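Long-range contact in ketosynthase (Streptomyces sp. MSC090213JE08, PDB 6KXD), which forms part of the ketosynthase/chain length factor of the ishigamide pathway, a highly reducing type II polyketide synthase, and probably serves in building the polyketide chain: residues A250-V255 with A369-I374. Residues are numbered along the deposited sequence; the frame is centred on the assembly and turned at random.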
# COMPACT_ATOMS: atom_id res chain seq x y z
N ALA B 250 17.83 -4.36 18.24
CA ALA B 250 16.70 -5.13 18.64
C ALA B 250 16.42 -6.16 17.57
O ALA B 250 16.64 -5.94 16.39
CB ALA B 250 15.50 -4.25 18.87
N ALA B 251 15.92 -7.31 18.01
CA ALA B 251 15.51 -8.37 17.12
C ALA B 251 13.99 -8.35 17.07
O ALA B 251 13.37 -8.19 18.09
CB ALA B 251 15.99 -9.71 17.57
N VAL B 252 13.45 -8.44 15.85
CA VAL B 252 12.03 -8.55 15.65
C VAL B 252 11.65 -10.03 15.73
O VAL B 252 11.89 -10.79 14.81
CB VAL B 252 11.58 -7.92 14.32
CG1 VAL B 252 10.08 -8.07 14.17
CG2 VAL B 252 12.00 -6.47 14.17
N LEU B 253 11.08 -10.43 16.88
CA LEU B 253 10.74 -11.80 17.15
C LEU B 253 9.41 -12.19 16.51
O LEU B 253 9.20 -13.31 16.12
CB LEU B 253 10.69 -11.98 18.67
CG LEU B 253 11.99 -11.72 19.41
CD1 LEU B 253 11.89 -12.31 20.79
CD2 LEU B 253 13.18 -12.31 18.68
N SER B 254 8.44 -11.28 16.52
CA SER B 254 7.18 -11.57 15.91
C SER B 254 6.43 -10.26 15.66
O SER B 254 6.63 -9.26 16.32
CB SER B 254 6.34 -12.46 16.77
OG SER B 254 6.03 -11.76 17.94
N VAL B 255 5.60 -10.33 14.63
CA VAL B 255 4.62 -9.30 14.33
C VAL B 255 3.35 -10.03 13.97
O VAL B 255 3.32 -10.88 13.08
CB VAL B 255 5.07 -8.39 13.18
CG1 VAL B 255 3.98 -7.38 12.83
CG2 VAL B 255 6.36 -7.69 13.48
N ALA B 369 3.88 -6.10 17.86
CA ALA B 369 5.21 -6.60 17.61
C ALA B 369 5.90 -6.90 18.94
O ALA B 369 5.85 -6.10 19.88
CB ALA B 369 6.04 -5.66 16.78
N VAL B 370 6.66 -8.00 18.93
CA VAL B 370 7.51 -8.39 20.08
C VAL B 370 8.97 -8.29 19.65
O VAL B 370 9.36 -8.83 18.61
CB VAL B 370 7.13 -9.79 20.56
CG1 VAL B 370 8.02 -10.26 21.71
CG2 VAL B 370 5.68 -9.85 20.98
N LEU B 371 9.73 -7.50 20.40
CA LEU B 371 11.16 -7.26 20.08
C LEU B 371 12.00 -7.81 21.23
O LEU B 371 11.57 -7.78 22.37
CB LEU B 371 11.43 -5.77 20.00
CG LEU B 371 10.51 -4.98 19.06
CD1 LEU B 371 10.82 -3.50 19.15
CD2 LEU B 371 10.64 -5.45 17.64
N ARG B 372 13.22 -8.21 20.91
CA ARG B 372 14.20 -8.46 21.95
C ARG B 372 15.27 -7.38 21.83
O ARG B 372 15.86 -7.26 20.73
CB ARG B 372 14.74 -9.86 21.77
CG ARG B 372 16.07 -10.05 22.49
CD ARG B 372 16.17 -11.20 23.44
NE ARG B 372 15.20 -12.28 23.32
CZ ARG B 372 14.57 -12.82 24.36
NH1 ARG B 372 14.66 -12.27 25.56
NH2 ARG B 372 13.82 -13.90 24.17
N LEU B 373 15.48 -6.64 22.93
CA LEU B 373 16.44 -5.53 22.94
C LEU B 373 17.82 -6.18 23.04
O LEU B 373 18.01 -7.18 23.74
CB LEU B 373 16.11 -4.53 24.05
CG LEU B 373 14.67 -4.01 24.00
CD1 LEU B 373 14.33 -3.16 25.19
CD2 LEU B 373 14.44 -3.25 22.70
N ILE B 374 18.75 -5.69 22.21
CA ILE B 374 20.08 -6.22 22.15
C ILE B 374 21.00 -5.07 22.55
O ILE B 374 21.12 -4.83 23.75
CB ILE B 374 20.34 -6.84 20.78
CG1 ILE B 374 19.36 -7.98 20.54
CG2 ILE B 374 21.79 -7.30 20.61
CD1 ILE B 374 19.36 -8.47 19.13
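Ala-251 and Arg-372 pair through two backbone hydrogen bonds, Ala-251 N to Arg-372 O at 2.7 Å and Arg-372 N to Ala-251 O at 2.8 Å. Further along, Val-370 O takes two donors: Leu-253 N at 2.9 Å and, weakly, Ser-254 N at 3.3 Å. Val-370 N in turn donates a hydrogen bond to Ser-254 O. Two residues facing one make this a classic beta bulge, where Leu-253, with phi/psi of -82°/-38°, leaves the extended conformation. Its CB points toward the partner strand, and CD1 lies 3.9 Å from Arg-372 CB, the leucine side chain running aslant over the start of the arginine chain. On the face of Val-252, CG2 lies 3.9 Å from Leu-371 CD2, the two side chains pointing the same way. In the thiolase-type fold of ketosynthases, this antiparallel pair sits inside a sheet: strand 20-29 borders 250-255 and strand 354-360 borders 369-373. Helices 180-193 and 332-344 cover the face of Val-252 and Leu-371. On the other face, Ser-254 OG, 3.5 Å from Val-370 CB, is hydrogen-bonded to Ala-276 O. The arginine chain is kinked midway, and its NH1 donates a hydrogen bond to Gly-352 O.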